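Local coordinates for protein ribose 5-phosphate isomerase (Trypanosoma cruzi, PDB 3M1P) that probably interconverts ribose 5-phosphate and ribulose 5-phosphate, as a type B sugar-phosphate isomerase assembled from four chains, at residues R3-T9 with V62-A68. The protein carries 1 engineered substitution. Residues are numbered along the deposited sequence; the frame is centred on the assembly and turned at random.
Sequences RRVAIGT and VEFGVLA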
loop_
_atom_site.group_PDB
_atom_site.type_symbol
_atom_site.label_atom_id
_atom_site.label_comp_id
_atom_site.label_asym_id
_atom_site.label_seq_id
_atom_site.Cartn_x
_atom_site.Cartn_y
_atom_site.Cartn_z
ATOM N N ARG A 3 -22.064 18.583 8.821
ATOM C CA ARG A 3 -21.449 17.521 9.619
ATOM C C ARG A 3 -20.029 17.852 10.054
ATOM O O ARG A 3 -19.122 18.026 9.225
ATOM C CB ARG A 3 -21.577 16.136 8.947
ATOM C CG ARG A 3 -21.779 16.128 7.439
ATOM C CD ARG A 3 -22.794 15.070 6.956
ATOM N NE ARG A 3 -22.534 13.714 7.448
ATOM C CZ ARG A 3 -22.473 12.615 6.694
ATOM N NH1 ARG A 3 -22.663 12.676 5.382
ATOM N NH2 ARG A 3 -22.235 11.440 7.262
ATOM N N ARG A 4 -19.863 17.974 11.370
ATOM C CA ARG A 4 -18.608 18.393 11.965
ATOM C C ARG A 4 -17.614 17.243 11.922
ATOM O O ARG A 4 -17.986 16.091 12.119
ATOM C CB ARG A 4 -18.820 18.887 13.401
ATOM C CG ARG A 4 -19.900 19.981 13.539
ATOM C CD ARG A 4 -19.987 20.484 14.973
ATOM N NE ARG A 4 -18.926 21.436 15.263
ATOM C CZ ARG A 4 -18.223 21.454 16.390
ATOM N NH1 ARG A 4 -18.466 20.570 17.350
ATOM N NH2 ARG A 4 -17.287 22.365 16.561
ATOM N N VAL A 5 -16.358 17.574 11.639
ATOM C CA VAL A 5 -15.293 16.597 11.488
ATOM C C VAL A 5 -14.092 17.084 12.287
ATOM O O VAL A 5 -13.388 18.000 11.864
ATOM C CB VAL A 5 -14.903 16.412 9.985
ATOM C CG1 VAL A 5 -13.663 15.500 9.824
ATOM C CG2 VAL A 5 -16.068 15.878 9.183
ATOM N N ALA A 6 -13.846 16.478 13.443
ATOM C CA ALA A 6 -12.730 16.935 14.275
ATOM C C ALA A 6 -11.405 16.401 13.747
ATOM O O ALA A 6 -11.305 15.239 13.383
ATOM C CB ALA A 6 -12.938 16.548 15.747
ATOM N N ILE A 7 -10.391 17.257 13.707
ATOM C CA ILE A 7 -9.088 16.868 13.189
ATOM C C ILE A 7 -8.021 16.958 14.280
ATOM O O ILE A 7 -7.902 17.981 14.958
ATOM C CB ILE A 7 -8.676 17.728 11.949
ATOM C CG1 ILE A 7 -9.697 17.573 10.813
ATOM C CG2 ILE A 7 -7.247 17.363 11.489
ATOM C CD1 ILE A 7 -9.711 18.723 9.791
ATOM N N GLY A 8 -7.253 15.882 14.453
ATOM C CA GLY A 8 -6.091 15.900 15.348
ATOM C C GLY A 8 -4.840 15.365 14.668
ATOM O O GLY A 8 -4.932 14.597 13.712
ATOM N N THR A 9 -3.674 15.794 15.145
ATOM C CA THR A 9 -2.384 15.279 14.670
ATOM C C THR A 9 -1.402 15.182 15.835
ATOM O O THR A 9 -1.670 15.700 16.927
ATOM C CB THR A 9 -1.728 16.178 13.549
ATOM O OG1 THR A 9 -1.169 17.363 14.125
ATOM C CG2 THR A 9 -2.711 16.572 12.477
ATOM N N VAL A 62 -18.942 16.066 17.466
ATOM C CA VAL A 62 -18.688 16.011 16.028
ATOM C C VAL A 62 -19.176 14.656 15.543
ATOM O O VAL A 62 -19.399 13.747 16.357
ATOM C CB VAL A 62 -17.185 16.209 15.705
ATOM C CG1 VAL A 62 -16.706 17.575 16.207
ATOM C CG2 VAL A 62 -16.334 15.089 16.312
ATOM N N GLU A 63 -19.373 14.513 14.238
ATOM C CA GLU A 63 -19.785 13.228 13.689
ATOM C C GLU A 63 -18.564 12.356 13.351
ATOM O O GLU A 63 -18.605 11.138 13.514
ATOM C CB GLU A 63 -20.663 13.408 12.444
ATOM C CG GLU A 63 -21.147 12.092 11.843
ATOM C CD GLU A 63 -21.979 12.264 10.588
ATOM O OE1 GLU A 63 -22.116 13.414 10.119
ATOM O OE2 GLU A 63 -22.493 11.249 10.062
ATOM N N PHE A 64 -17.489 12.986 12.879
ATOM C CA PHE A 64 -16.327 12.249 12.405
ATOM C C PHE A 64 -15.032 12.761 13.020
ATOM O O PHE A 64 -14.934 13.922 13.427
ATOM C CB PHE A 64 -16.218 12.330 10.880
ATOM C CG PHE A 64 -17.310 11.611 10.136
ATOM C CD1 PHE A 64 -17.404 10.223 10.164
ATOM C CD2 PHE A 64 -18.222 12.327 9.356
ATOM C CE1 PHE A 64 -18.401 9.555 9.455
ATOM C CE2 PHE A 64 -19.214 11.678 8.645
ATOM C CZ PHE A 64 -19.300 10.277 8.685
ATOM N N GLY A 65 -14.033 11.886 13.074
ATOM C CA GLY A 65 -12.700 12.296 13.458
ATOM C C GLY A 65 -11.709 12.003 12.354
ATOM O O GLY A 65 -11.874 11.050 11.609
ATOM N N VAL A 66 -10.692 12.848 12.243
ATOM C CA VAL A 66 -9.524 12.577 11.424
ATOM C C VAL A 66 -8.299 12.616 12.333
ATOM O O VAL A 66 -8.066 13.598 13.059
ATOM C CB VAL A 66 -9.370 13.592 10.261
ATOM C CG1 VAL A 66 -8.047 13.369 9.509
ATOM C CG2 VAL A 66 -10.560 13.488 9.297
ATOM N N LEU A 67 -7.533 11.534 12.328
ATOM C CA LEU A 67 -6.296 11.510 13.093
ATOM C C LEU A 67 -5.160 11.162 12.163
ATOM O O LEU A 67 -5.200 10.137 11.481
ATOM C CB LEU A 67 -6.377 10.536 14.271
ATOM C CG LEU A 67 -7.371 10.923 15.375
ATOM C CD1 LEU A 67 -7.574 9.771 16.397
ATOM C CD2 LEU A 67 -6.953 12.229 16.082
ATOM N N ALA A 68 -4.179 12.056 12.100
ATOM C CA ALA A 68 -3.004 11.857 11.272
ATOM C C ALA A 68 -1.795 11.886 12.173
ATOM O O ALA A 68 -1.677 12.761 13.035
ATOM C CB ALA A 68 -2.908 12.947 10.199
#
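Strands 3-9 and 64-69 run side by side, parallel, at the heart of the five-stranded Rossmann-like sheet, with strands 31-35 and 107-111 flanking them. On the face under helix 17-26, Val5 is the bump: its CG2 sits 3.9 Å from Phe64 CB and its CG1 3.7 Å from Val66 CG2, so it fills the dip between those two side chains. Ile7 follows, its CG1 4.0 Å from Val66 CB. On the other face, toward helix 46-58, Ala6 CB meets Val62 CG2 at 3.7 Å, beside side-chain-less Gly65, and the bare CA of Gly8 accommodates the end of Leu67; an ideal CB there would clash with Leu67 CD2. At the start, Arg3 clasps Glu63 in a two-pronged salt bridge, NE to OE1 2.7 Å and NH2 to OE2 2.8 Å. Backbone hydrogen bonds run the length of the pair, from Arg4 O, shared by Glu63 N and Phe64 N, to Ala68 N on Gly8 O (3.1 Å). The chemistry thus implies a greasy, backbone-zipped interior with charge pairing confined to its more exposed end.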